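Local coordinates for Ctr9 protein (Myceliophthora thermophila, PDB 6AF0), which probably binds RNA polymerase II complexes, as expected of a Paf1-complex subunit built largely from tetratricopeptide repeats, at residues Ile24-Leu29 with Trp50-Leu55; Ala215-Val220 with Ile233-Cys238; Leu332-Ile337 with Tyr351-Lys356; Asp572-Leu577 with Ser606-Tyr611. All coordinates share one frame; numbering follows the deposited sequence.

Contact 1. Residues Ile24-Leu29 with Trp50-Leu55; sequences IDLQVL and WMTVAL
Leu26 meets Thr52 and Val53, and its forked end makes most of the contact between the loop that follows strand 22-25 and helix 47-59. The bond from the backbone to CB already points at the helix. Beyond CB, the branch carbon CG lies beside the backbone N and anti to the carbonyl carbon (chi1 -66°), and from it the two methyls part to separate neighbours. CD1 reaches CG2 of Thr52 at 3.6 Å, whereas CD2 rests 3.8 Å from CG2 of Val53. Toward both residues the leucine runs at about a right angle.

Thr52 thus offers its methyl to the leucine, while its hydroxyl OG1 is hydrogen-bonded back to Ile48 O, one turn earlier in the helix. The CG2 branch of Val53 is also approached by Ile24, whose CD1 comes within 4.3 Å, and Leu29 brings CD2 to 4.2 Å from Val53 O. Pro9 adds to the apolar surroundings of Leu26 and Thr52. Between Leu26 and Leu29 the chain turns; OD1 of Asp25 accepts from Val28 N, an Asx motif.

Backbone hydrogen bonds pair Ile24 with Ile12 and Leu26 with Gln10. The arrangement is that of a small two-stranded antiparallel hairpin, 11-14 with 22-25, packed through aliphatic side chains against an early helix of a mainly helical chain.

Contact 2. Residues Ala215-Val220 with Ile233-Cys238; sequences AYQDVV and IGIGCC
Tyr216 lays one face of its ring on the backbone of Gly234, whose CA stands over the ring centre, 3.5 Å from the centroid and only 6° off the normal. This CH-pi contact depends on the glycine, because a CB at that position would collide with the ring. At the ring edge, near its plane, SG of Cys238 approaches CD2 of Tyr216 to 4.0 Å in a sulfur-aromatic contact. At the base of the side chain, CB of Tyr216 touches CG1 of Ile235 at 3.7 Å. Ile235 continues past it: its CD1 reaches CG2 of Val220 at 3.5 Å and the aliphatic part of Gln217, crossing both side chains at about a right angle.

An alanine in place of Tyr216 would probably leave Gly234 CA and Cys238 SG without their aromatic partner and open a gap between the helices, though the CB contact with Ile235 would remain.

Farther out, Ala200 and Arg201 of helix 193-205 and Pro231 pack on Tyr216, and a chain of another protein takes two hydrogen bonds from NE2 of Gln217 to its backbone. The axes of the two short segments approach to 8.8 Å at -150°, near-antiparallel packing consistent with a TPR-type alpha-solenoid.

Contact 3. Residues Leu332-Ile337 with Tyr351-Lys356; sequences LAHKAI and YLLARK
Ala333 is the first residue of 332-337 to meet helix 343-360, its CB lying 3.6 Å from CD2 of Leu353 and more loosely beside CB of Leu352. His334 follows and presents a ring face to the other methyl of the same leucine. CD1 of Leu353 lies 3.7 Å from the ring centroid, displaced toward the rim where CE1 is the nearest atom, in a CH-pi contact 22° off the normal. One turn after Ala333, Ile337 reaches toward Leu353 tip to tip, CD1 to CD1 at 4.1 Å.

Leu353 has its CG beside the backbone N (chi1 -65°); beyond it CD2 meets the alanine, and CD1 touches both the imidazole face and the isoleucine tip. An alanine at His334 would probably leave CD1 of Leu353 without the flat surface it rests on, and so less firmly held on that side.

Tyr369 of helix 363-376 also packs on Leu353, and a salt bridge from Lys356 NZ to Asp330 OD1 ties the same two helices together. The axes of the short segments pass 9.8 Å apart with 152° between their directions, as in the near-antiparallel pairing of consecutive helices in an alpha-solenoid.

Contact 4. Residues Asp572-Leu577 with Ser606-Tyr611; sequences DIDALL and SRHSDY
Asp574 and Arg607 form a salt bridge in which the two side chains slide past each other in opposite directions. The arginine is extended from CG to NE and brings its guanidinium to the first turn of helix 573-591. There NH2 donates to OD1 of Asp574 with an N-H...O angle of 163°; the modelled separation of 2.5 Å is doubtfully short at this resolution. OD1 stands at the guanidinium edge, near its plane, but the carboxylate is turned 50° from that plane. OD2 of Asp574 has a long, weak ion pair with a basic side chain of another protein chain.

Leu577 crosses the arginine at about a right angle. Its CB lies 3.4 Å from NH1 of Arg607, and its carbonyl O stands 4.0 Å above the middle of the guanidinium plane, so aliphatic and carbonyl groups attend the cation beside the carboxylate. His608 turns a ring edge to the same carboxylate, with ND1 4.3 Å from OD1 of Asp574.

The helix start is capped by Asp572, whose OD1 accepts from Ala575 N at 3.1 Å and also forms a salt bridge with a basic side chain of another protein chain. Asp574 in the first helical turn, facing an arginine, is likely to stay ionised. Since the contact lies at the surface, solvent would probably screen the attraction, which is electrostatic, with only modest apolar contact from Leu577.

The four contacts follow one another along the chain, each closing before the next opens. Contact 1 sets the hairpin strand 22-25 and its loop on helix 47-59. Contact 2 pairs helices 209-222 and 232-240, and contact 3 pairs helices 326-338 and 343-360. Between centres, contacts 1 and 2 are 35 Å apart, contacts 2 and 3 are 31 Å apart, and contacts 1 and 3 are 41 Å apart. Contact 4 joins the start of helix 573-591 to the end of helix 594-607 and the turn after it, on the opposite side of the chain's centre from contact 2. Local pairings of neighbouring elements, repeated along an elongated helical array, thus build a long scaffold, consistent with the partner proteins bound along it.

Contact 1. Residues Ile24-Leu29 with Trp50-Leu55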
loop_
_atom_site.group_PDB
_atom_site.type_symbol
_atom_site.label_atom_id
_atom_site.label_comp_id
_atom_site.label_asym_id
_atom_site.label_seq_id
_atom_site.Cartn_x
_atom_site.Cartn_y
_atom_site.Cartn_z
ATOM N N ILE A 24 -17.064 11.208 75.471
ATOM C CA ILE A 24 -17.072 10.519 74.188
ATOM C C ILE A 24 -15.729 9.871 73.945
ATOM O O ILE A 24 -14.702 10.468 74.232
ATOM C CB ILE A 24 -17.353 11.488 73.035
ATOM C CG1 ILE A 24 -18.735 12.124 73.202
ATOM C CG2 ILE A 24 -17.266 10.757 71.706
ATOM C CD1 ILE A 24 -19.112 13.092 72.100
ATOM N N ASP A 25 -15.763 8.644 73.421
ATOM C CA ASP A 25 -14.578 7.914 72.960
ATOM C C ASP A 25 -14.397 8.190 71.464
ATOM O O ASP A 25 -15.260 7.839 70.655
ATOM C CB ASP A 25 -14.703 6.403 73.228
ATOM C CG ASP A 25 -13.398 5.637 72.944
ATOM O OD1 ASP A 25 -13.233 5.198 71.785
ATOM O OD2 ASP A 25 -12.552 5.462 73.873
ATOM N N LEU A 26 -13.274 8.830 71.120
ATOM C CA LEU A 26 -13.042 9.354 69.783
ATOM C C LEU A 26 -12.291 8.363 68.912
ATOM O O LEU A 26 -11.978 8.648 67.746
ATOM C CB LEU A 26 -12.285 10.684 69.853
ATOM C CG LEU A 26 -13.010 11.879 70.483
ATOM C CD1 LEU A 26 -12.043 13.042 70.652
ATOM C CD2 LEU A 26 -14.224 12.331 69.673
ATOM N N GLN A 27 -11.991 7.202 69.476
ATOM C CA GLN A 27 -11.520 6.093 68.664
ATOM C C GLN A 27 -12.667 5.128 68.302
ATOM O O GLN A 27 -12.775 4.687 67.153
ATOM C CB GLN A 27 -10.337 5.389 69.339
ATOM C CG GLN A 27 -8.986 6.009 68.961
ATOM C CD GLN A 27 -7.928 4.968 68.631
ATOM O OE1 GLN A 27 -8.181 4.036 67.862
ATOM N NE2 GLN A 27 -6.733 5.125 69.200
ATOM N N VAL A 28 -13.530 4.845 69.278
ATOM C CA VAL A 28 -14.722 4.000 69.085
ATOM C C VAL A 28 -16.022 4.796 69.240
ATOM O O VAL A 28 -16.699 4.709 70.265
ATOM C CB VAL A 28 -14.751 2.841 70.081
ATOM C CG1 VAL A 28 -15.860 1.865 69.707
ATOM C CG2 VAL A 28 -13.399 2.136 70.108
ATOM N N LEU A 29 -16.389 5.507 68.180
ATOM C CA LEU A 29 -17.391 6.564 68.240
ATOM C C LEU A 29 -18.787 5.990 68.138
ATOM O O LEU A 29 -18.953 4.799 67.909
ATOM C CB LEU A 29 -17.185 7.566 67.097
ATOM C CG LEU A 29 -15.889 8.371 67.088
ATOM C CD1 LEU A 29 -14.741 7.501 66.620
ATOM C CD2 LEU A 29 -16.030 9.584 66.180
ATOM N N TRP A 50 -17.279 20.306 68.295
ATOM C CA TRP A 50 -17.735 20.010 66.943
ATOM C C TRP A 50 -16.583 19.550 66.035
ATOM O O TRP A 50 -16.694 18.531 65.362
ATOM C CB TRP A 50 -18.321 21.249 66.273
ATOM C CG TRP A 50 -19.600 21.756 66.785
ATOM C CD1 TRP A 50 -19.771 22.714 67.721
ATOM C CD2 TRP A 50 -20.896 21.403 66.332
ATOM N NE1 TRP A 50 -21.099 22.964 67.914
ATOM C CE2 TRP A 50 -21.814 22.166 67.067
ATOM C CE3 TRP A 50 -21.374 20.491 65.399
ATOM C CZ2 TRP A 50 -23.175 22.047 66.896
ATOM C CZ3 TRP A 50 -22.715 20.373 65.233
ATOM C CH2 TRP A 50 -23.605 21.145 65.973
ATOM N N MET A 51 -15.509 20.340 65.984
ATOM C CA MET A 51 -14.348 20.026 65.160
ATOM C C MET A 51 -13.662 18.746 65.630
ATOM O O MET A 51 -13.376 17.868 64.818
ATOM C CB MET A 51 -13.355 21.184 65.169
ATOM C CG MET A 51 -13.798 22.357 64.310
ATOM S SD MET A 51 -13.089 22.388 62.648
ATOM C CE MET A 51 -11.449 23.001 63.058
ATOM N N THR A 52 -13.419 18.620 66.931
ATOM C CA THR A 52 -12.693 17.461 67.452
ATOM C C THR A 52 -13.373 16.136 67.109
ATOM O O THR A 52 -12.696 15.167 66.770
ATOM C CB THR A 52 -12.517 17.530 68.979
ATOM O OG1 THR A 52 -11.931 18.784 69.345
ATOM C CG2 THR A 52 -11.592 16.422 69.470
ATOM N N VAL A 53 -14.703 16.104 67.206
ATOM C CA VAL A 53 -15.488 14.904 66.922
ATOM C C VAL A 53 -15.582 14.708 65.424
ATOM O O VAL A 53 -15.534 13.582 64.944
ATOM C CB VAL A 53 -16.909 14.977 67.548
ATOM C CG1 VAL A 53 -17.753 13.739 67.245
ATOM C CG2 VAL A 53 -16.794 15.122 69.055
ATOM N N ALA A 54 -15.715 15.784 64.671
ATOM C CA ALA A 54 -15.837 15.659 63.215
ATOM C C ALA A 54 -14.549 15.053 62.636
ATOM O O ALA A 54 -14.580 14.077 61.877
ATOM C CB ALA A 54 -16.133 17.010 62.575
ATOM N N LEU A 55 -13.419 15.623 63.026
ATOM C CA LEU A 55 -12.125 15.106 62.603
ATOM C C LEU A 55 -11.896 13.713 63.159
ATOM O O LEU A 55 -11.239 12.897 62.537
ATOM C CB LEU A 55 -10.989 16.051 63.021
ATOM C CG LEU A 55 -11.079 17.458 62.419
ATOM C CD1 LEU A 55 -10.022 18.355 63.041
ATOM C CD2 LEU A 55 -10.962 17.438 60.902
#

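Contact 2. Residues Ala215-Val220 with Ile233-Cys238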
loop_
_atom_site.group_PDB
_atom_site.type_symbol
_atom_site.label_atom_id
_atom_site.label_comp_id
_atom_site.label_asym_id
_atom_site.label_seq_id
_atom_site.Cartn_x
_atom_site.Cartn_y
_atom_site.Cartn_z
ATOM N N ALA A 215 10.679 21.885 41.463
ATOM C CA ALA A 215 9.767 22.095 42.578
ATOM C C ALA A 215 9.628 20.872 43.515
ATOM O O ALA A 215 9.796 21.000 44.745
ATOM C CB ALA A 215 8.425 22.552 42.063
ATOM N N TYR A 216 9.351 19.697 42.958
ATOM C CA TYR A 216 9.296 18.490 43.777
ATOM C C TYR A 216 10.612 18.258 44.479
ATOM O O TYR A 216 10.622 17.930 45.649
ATOM C CB TYR A 216 8.946 17.268 42.944
ATOM C CG TYR A 216 7.508 17.238 42.503
ATOM C CD1 TYR A 216 6.495 17.060 43.413
ATOM C CD2 TYR A 216 7.163 17.389 41.179
ATOM C CE1 TYR A 216 5.173 17.043 43.019
ATOM C CE2 TYR A 216 5.840 17.357 40.766
ATOM C CZ TYR A 216 4.843 17.186 41.689
ATOM O OH TYR A 216 3.509 17.171 41.300
ATOM N N GLN A 217 11.723 18.432 43.756
ATOM C CA GLN A 217 13.067 18.323 44.342
ATOM C C GLN A 217 13.263 19.327 45.482
ATOM O O GLN A 217 13.854 19.014 46.502
ATOM C CB GLN A 217 14.144 18.511 43.267
ATOM C CG GLN A 217 14.302 17.333 42.308
ATOM C CD GLN A 217 15.278 17.632 41.179
ATOM O OE1 GLN A 217 15.407 18.781 40.742
ATOM N NE2 GLN A 217 15.959 16.603 40.693
ATOM N N ASP A 218 12.735 20.527 45.320
ATOM C CA ASP A 218 12.836 21.536 46.368
ATOM C C ASP A 218 12.126 21.071 47.643
ATOM O O ASP A 218 12.612 21.253 48.764
ATOM C CB ASP A 218 12.244 22.857 45.883
ATOM C CG ASP A 218 12.613 24.022 46.779
ATOM O OD1 ASP A 218 13.816 24.294 46.906
ATOM O OD2 ASP A 218 11.715 24.678 47.347
ATOM N N VAL A 219 10.973 20.447 47.468
ATOM C CA VAL A 219 10.245 19.889 48.604
ATOM C C VAL A 219 11.040 18.834 49.337
ATOM O O VAL A 219 11.165 18.876 50.525
ATOM C CB VAL A 219 8.952 19.233 48.147
ATOM C CG1 VAL A 219 8.130 18.805 49.350
ATOM C CG2 VAL A 219 8.171 20.217 47.290
ATOM N N VAL A 220 11.563 17.872 48.598
ATOM C CA VAL A 220 12.341 16.783 49.163
ATOM C C VAL A 220 13.521 17.375 49.902
ATOM O O VAL A 220 13.852 16.924 50.993
ATOM C CB VAL A 220 12.847 15.825 48.055
ATOM C CG1 VAL A 220 13.786 14.764 48.608
ATOM C CG2 VAL A 220 11.687 15.125 47.379
ATOM N N ILE A 233 7.136 10.945 44.167
ATOM C CA ILE A 233 6.266 10.513 43.092
ATOM C C ILE A 233 6.319 11.502 41.934
ATOM O O ILE A 233 6.522 11.145 40.756
ATOM C CB ILE A 233 4.819 10.396 43.594
ATOM C CG1 ILE A 233 4.730 9.187 44.528
ATOM C CG2 ILE A 233 3.846 10.250 42.421
ATOM C CD1 ILE A 233 3.349 8.997 45.080
ATOM N N GLY A 234 6.124 12.760 42.282
ATOM C CA GLY A 234 6.265 13.842 41.310
ATOM C C GLY A 234 7.614 13.810 40.622
ATOM O O GLY A 234 7.709 13.972 39.409
ATOM N N ILE A 235 8.659 13.590 41.418
ATOM C CA ILE A 235 10.014 13.509 40.912
ATOM C C ILE A 235 10.072 12.439 39.831
ATOM O O ILE A 235 10.548 12.697 38.712
ATOM C CB ILE A 235 11.028 13.206 42.034
ATOM C CG1 ILE A 235 11.329 14.483 42.829
ATOM C CG2 ILE A 235 12.319 12.692 41.446
ATOM C CD1 ILE A 235 12.293 14.330 43.985
ATOM N N GLY A 236 9.557 11.256 40.157
ATOM C CA GLY A 236 9.546 10.130 39.214
ATOM C C GLY A 236 8.799 10.401 37.913
ATOM O O GLY A 236 9.311 10.132 36.831
ATOM N N CYS A 237 7.598 10.959 38.043
ATOM C CA CYS A 237 6.776 11.318 36.905
ATOM C C CYS A 237 7.466 12.343 36.044
ATOM O O CYS A 237 7.394 12.246 34.811
ATOM C CB CYS A 237 5.454 11.916 37.366
ATOM S SG CYS A 237 4.406 10.769 38.248
ATOM N N CYS A 238 8.121 13.323 36.678
ATOM C CA CYS A 238 8.824 14.364 35.945
ATOM C C CYS A 238 9.963 13.741 35.195
ATOM O O CYS A 238 10.124 14.033 34.050
ATOM C CB CYS A 238 9.364 15.471 36.860
ATOM S SG CYS A 238 8.153 16.715 37.367
#

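Contact 3. Residues Leu332-Ile337 with Tyr351-Lys356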
loop_
_atom_site.group_PDB
_atom_site.type_symbol
_atom_site.label_atom_id
_atom_site.label_comp_id
_atom_site.label_asym_id
_atom_site.label_seq_id
_atom_site.Cartn_x
_atom_site.Cartn_y
_atom_site.Cartn_z
ATOM N N LEU A 332 -12.919 -4.617 36.142
ATOM C CA LEU A 332 -11.798 -3.687 36.306
ATOM C C LEU A 332 -11.929 -2.456 35.409
ATOM O O LEU A 332 -12.134 -1.338 35.895
ATOM C CB LEU A 332 -10.463 -4.396 36.036
ATOM C CG LEU A 332 -10.091 -5.492 37.028
ATOM C CD1 LEU A 332 -8.722 -6.032 36.688
ATOM C CD2 LEU A 332 -10.120 -5.000 38.467
ATOM N N ALA A 333 -11.843 -2.681 34.101
ATOM C CA ALA A 333 -11.882 -1.592 33.139
ATOM C C ALA A 333 -13.074 -0.713 33.385
ATOM O O ALA A 333 -12.958 0.499 33.291
ATOM C CB ALA A 333 -11.923 -2.119 31.719
ATOM N N HIS A 334 -14.217 -1.320 33.697
ATOM C CA HIS A 334 -15.410 -0.534 34.003
ATOM C C HIS A 334 -15.154 0.378 35.178
ATOM O O HIS A 334 -15.418 1.569 35.084
ATOM C CB HIS A 334 -16.646 -1.399 34.294
ATOM C CG HIS A 334 -17.494 -1.664 33.087
ATOM N ND1 HIS A 334 -17.879 -0.670 32.209
ATOM C CD2 HIS A 334 -18.050 -2.808 32.626
ATOM C CE1 HIS A 334 -18.621 -1.195 31.252
ATOM N NE2 HIS A 334 -18.745 -2.489 31.485
ATOM N N LYS A 335 -14.631 -0.198 36.260
ATOM C CA LYS A 335 -14.324 0.544 37.500
ATOM C C LYS A 335 -13.418 1.717 37.261
ATOM O O LYS A 335 -13.640 2.805 37.780
ATOM C CB LYS A 335 -13.653 -0.356 38.537
ATOM C CG LYS A 335 -14.590 -0.790 39.650
ATOM C CD LYS A 335 -14.708 0.230 40.771
ATOM C CE LYS A 335 -15.242 -0.456 42.021
ATOM N NZ LYS A 335 -15.051 0.351 43.247
ATOM N N ALA A 336 -12.375 1.464 36.486
ATOM C CA ALA A 336 -11.449 2.498 36.070
ATOM C C ALA A 336 -12.201 3.657 35.424
ATOM O O ALA A 336 -12.107 4.780 35.887
ATOM C CB ALA A 336 -10.402 1.924 35.120
ATOM N N ILE A 337 -12.989 3.367 34.398
ATOM C CA ILE A 337 -13.725 4.396 33.642
ATOM C C ILE A 337 -14.653 5.224 34.553
ATOM O O ILE A 337 -14.802 6.437 34.378
ATOM C CB ILE A 337 -14.575 3.757 32.510
ATOM C CG1 ILE A 337 -13.675 3.057 31.478
ATOM C CG2 ILE A 337 -15.435 4.803 31.804
ATOM C CD1 ILE A 337 -14.421 2.173 30.502
ATOM N N TYR A 351 -10.886 1.181 25.467
ATOM C CA TYR A 351 -10.127 0.414 24.505
ATOM C C TYR A 351 -10.031 -1.048 24.936
ATOM O O TYR A 351 -10.229 -1.929 24.134
ATOM C CB TYR A 351 -8.746 1.008 24.306
ATOM C CG TYR A 351 -7.952 0.224 23.310
ATOM C CD1 TYR A 351 -8.294 0.238 21.965
ATOM C CD2 TYR A 351 -6.872 -0.559 23.701
ATOM C CE1 TYR A 351 -7.567 -0.489 21.032
ATOM C CE2 TYR A 351 -6.130 -1.271 22.772
ATOM C CZ TYR A 351 -6.495 -1.237 21.438
ATOM O OH TYR A 351 -5.818 -1.942 20.487
ATOM N N LEU A 352 -9.761 -1.304 26.207
ATOM C CA LEU A 352 -9.717 -2.693 26.701
ATOM C C LEU A 352 -11.039 -3.430 26.536
ATOM O O LEU A 352 -11.061 -4.564 26.076
ATOM C CB LEU A 352 -9.284 -2.744 28.162
ATOM C CG LEU A 352 -7.866 -2.235 28.451
ATOM C CD1 LEU A 352 -7.627 -2.149 29.948
ATOM C CD2 LEU A 352 -6.823 -3.119 27.803
ATOM N N LEU A 353 -12.134 -2.785 26.910
ATOM C CA LEU A 353 -13.463 -3.341 26.699
ATOM C C LEU A 353 -13.730 -3.564 25.212
ATOM O O LEU A 353 -14.269 -4.585 24.822
ATOM C CB LEU A 353 -14.538 -2.423 27.289
ATOM C CG LEU A 353 -14.569 -2.204 28.803
ATOM C CD1 LEU A 353 -15.837 -1.495 29.251
ATOM C CD2 LEU A 353 -14.449 -3.526 29.529
ATOM N N ALA A 354 -13.347 -2.615 24.381
ATOM C CA ALA A 354 -13.498 -2.791 22.949
ATOM C C ALA A 354 -12.797 -4.074 22.490
ATOM O O ALA A 354 -13.407 -4.895 21.810
ATOM C CB ALA A 354 -12.957 -1.586 22.183
ATOM N N ARG A 355 -11.538 -4.257 22.875
ATOM C CA ARG A 355 -10.783 -5.426 22.448
ATOM C C ARG A 355 -11.359 -6.702 23.018
ATOM O O ARG A 355 -11.175 -7.774 22.440
ATOM C CB ARG A 355 -9.335 -5.355 22.880
ATOM C CG ARG A 355 -8.559 -4.213 22.291
ATOM C CD ARG A 355 -7.076 -4.469 22.479
ATOM N NE ARG A 355 -6.408 -4.721 21.212
ATOM C CZ ARG A 355 -5.720 -5.816 20.907
ATOM N NH1 ARG A 355 -5.555 -6.803 21.781
ATOM N NH2 ARG A 355 -5.170 -5.913 19.705
ATOM N N LYS A 356 -12.010 -6.620 24.169
ATOM C CA LYS A 356 -12.660 -7.811 24.686
ATOM C C LYS A 356 -13.875 -8.185 23.823
ATOM O O LYS A 356 -13.959 -9.283 23.299
ATOM C CB LYS A 356 -13.080 -7.651 26.141
ATOM C CG LYS A 356 -14.027 -8.762 26.563
ATOM C CD LYS A 356 -14.613 -8.538 27.938
ATOM C CE LYS A 356 -16.114 -8.744 27.922
ATOM N NZ LYS A 356 -16.718 -7.478 27.422
#

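Contact 4. Residues Asp572-Leu577 with Ser606-Tyr611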
loop_
_atom_site.group_PDB
_atom_site.type_symbol
_atom_site.label_atom_id
_atom_site.label_comp_id
_atom_site.label_asym_id
_atom_site.label_seq_id
_atom_site.Cartn_x
_atom_site.Cartn_y
_atom_site.Cartn_z
ATOM N N ASP A 572 -8.282 -29.019 -6.265
ATOM C CA ASP A 572 -8.789 -29.532 -7.530
ATOM C C ASP A 572 -7.603 -29.975 -8.379
ATOM O O ASP A 572 -7.206 -29.297 -9.326
ATOM C CB ASP A 572 -9.652 -28.502 -8.264
ATOM C CG ASP A 572 -10.439 -29.121 -9.415
ATOM O OD1 ASP A 572 -10.120 -30.273 -9.824
ATOM O OD2 ASP A 572 -11.375 -28.449 -9.905
ATOM N N ILE A 573 -7.053 -31.131 -8.026
ATOM C CA ILE A 573 -5.821 -31.638 -8.649
ATOM C C ILE A 573 -6.037 -31.973 -10.136
ATOM O O ILE A 573 -5.130 -31.778 -10.961
ATOM C CB ILE A 573 -5.251 -32.874 -7.905
ATOM C CG1 ILE A 573 -5.174 -32.641 -6.385
ATOM C CG2 ILE A 573 -3.870 -33.240 -8.429
ATOM C CD1 ILE A 573 -4.481 -31.365 -5.955
ATOM N N ASP A 574 -7.235 -32.452 -10.477
ATOM C CA ASP A 574 -7.561 -32.743 -11.866
ATOM C C ASP A 574 -7.572 -31.462 -12.699
ATOM O O ASP A 574 -7.032 -31.451 -13.802
ATOM C CB ASP A 574 -8.879 -33.517 -11.999
ATOM C CG ASP A 574 -9.318 -33.730 -13.477
ATOM O OD1 ASP A 574 -8.484 -33.534 -14.388
ATOM O OD2 ASP A 574 -10.489 -34.102 -13.747
ATOM N N ALA A 575 -8.155 -30.383 -12.178
ATOM C CA ALA A 575 -8.069 -29.069 -12.854
ATOM C C ALA A 575 -6.621 -28.585 -13.072
ATOM O O ALA A 575 -6.239 -28.180 -14.172
ATOM C CB ALA A 575 -8.842 -28.017 -12.090
ATOM N N LEU A 576 -5.818 -28.630 -12.020
ATOM C CA LEU A 576 -4.409 -28.263 -12.117
ATOM C C LEU A 576 -3.628 -29.215 -13.032
ATOM O O LEU A 576 -2.629 -28.827 -13.656
ATOM C CB LEU A 576 -3.774 -28.249 -10.727
ATOM C CG LEU A 576 -3.932 -26.961 -9.917
ATOM C CD1 LEU A 576 -5.383 -26.522 -9.732
ATOM C CD2 LEU A 576 -3.256 -27.156 -8.572
ATOM N N LEU A 577 -4.074 -30.466 -13.095
ATOM C CA LEU A 577 -3.453 -31.458 -13.981
ATOM C C LEU A 577 -3.970 -31.374 -15.421
ATOM O O LEU A 577 -3.553 -32.167 -16.265
ATOM C CB LEU A 577 -3.670 -32.874 -13.437
ATOM C CG LEU A 577 -2.582 -33.569 -12.606
ATOM C CD1 LEU A 577 -1.466 -34.075 -13.513
ATOM C CD2 LEU A 577 -2.017 -32.680 -11.512
ATOM N N SER A 606 -5.535 -37.146 -24.312
ATOM C CA SER A 606 -5.965 -38.537 -24.120
ATOM C C SER A 606 -6.797 -38.674 -22.830
ATOM O O SER A 606 -7.871 -39.283 -22.824
ATOM C CB SER A 606 -4.753 -39.488 -24.111
ATOM O OG SER A 606 -4.035 -39.464 -22.880
ATOM N N ARG A 607 -6.301 -38.082 -21.754
ATOM C CA ARG A 607 -7.018 -38.045 -20.499
ATOM C C ARG A 607 -8.158 -37.006 -20.540
ATOM O O ARG A 607 -9.100 -37.046 -19.736
ATOM C CB ARG A 607 -6.038 -37.749 -19.357
ATOM C CG ARG A 607 -6.550 -36.732 -18.356
ATOM C CD ARG A 607 -5.520 -36.401 -17.312
ATOM N NE ARG A 607 -6.135 -35.590 -16.272
ATOM C CZ ARG A 607 -5.624 -35.409 -15.062
ATOM N NH1 ARG A 607 -4.469 -35.975 -14.716
ATOM N NH2 ARG A 607 -6.274 -34.661 -14.189
ATOM N N HIS A 608 -8.067 -36.061 -21.463
ATOM C CA HIS A 608 -8.977 -34.933 -21.448
ATOM C C HIS A 608 -8.968 -34.194 -22.781
ATOM O O HIS A 608 -8.351 -33.143 -22.907
ATOM C CB HIS A 608 -8.589 -33.997 -20.296
ATOM C CG HIS A 608 -9.742 -33.236 -19.727
ATOM N ND1 HIS A 608 -9.935 -33.079 -18.369
ATOM C CD2 HIS A 608 -10.773 -32.599 -20.333
ATOM C CE1 HIS A 608 -11.028 -32.366 -18.163
ATOM N NE2 HIS A 608 -11.556 -32.065 -19.336
ATOM N N SER A 609 -9.681 -34.750 -23.759
ATOM C CA SER A 609 -9.609 -34.297 -25.157
ATOM C C SER A 609 -10.511 -33.111 -25.512
ATOM O O SER A 609 -10.493 -32.641 -26.655
ATOM C CB SER A 609 -9.917 -35.464 -26.109
ATOM O OG SER A 609 -9.911 -35.052 -27.469
ATOM N N ASP A 610 -11.280 -32.634 -24.539
ATOM C CA ASP A 610 -12.190 -31.497 -24.730
ATOM C C ASP A 610 -11.593 -30.175 -24.247
ATOM O O ASP A 610 -12.247 -29.136 -24.373
ATOM C CB ASP A 610 -13.490 -31.753 -24.000
ATOM C CG ASP A 610 -13.293 -32.592 -22.783
ATOM O OD1 ASP A 610 -12.465 -33.531 -22.850
ATOM O OD2 ASP A 610 -13.969 -32.335 -21.766
ATOM N N TYR A 611 -10.379 -30.223 -23.671
ATOM C CA TYR A 611 -9.573 -29.009 -23.410
ATOM C C TYR A 611 -9.074 -28.486 -24.739
ATOM O O TYR A 611 -8.146 -29.043 -25.323
ATOM C CB TYR A 611 -8.382 -29.298 -22.503
ATOM C CG TYR A 611 -7.787 -28.056 -21.859
ATOM C CD1 TYR A 611 -6.564 -27.551 -22.271
ATOM C CD2 TYR A 611 -8.443 -27.400 -20.824
ATOM C CE1 TYR A 611 -6.007 -26.431 -21.674
ATOM C CE2 TYR A 611 -7.892 -26.275 -20.223
ATOM C CZ TYR A 611 -6.668 -25.794 -20.655
ATOM O OH TYR A 611 -6.077 -24.680 -20.097
#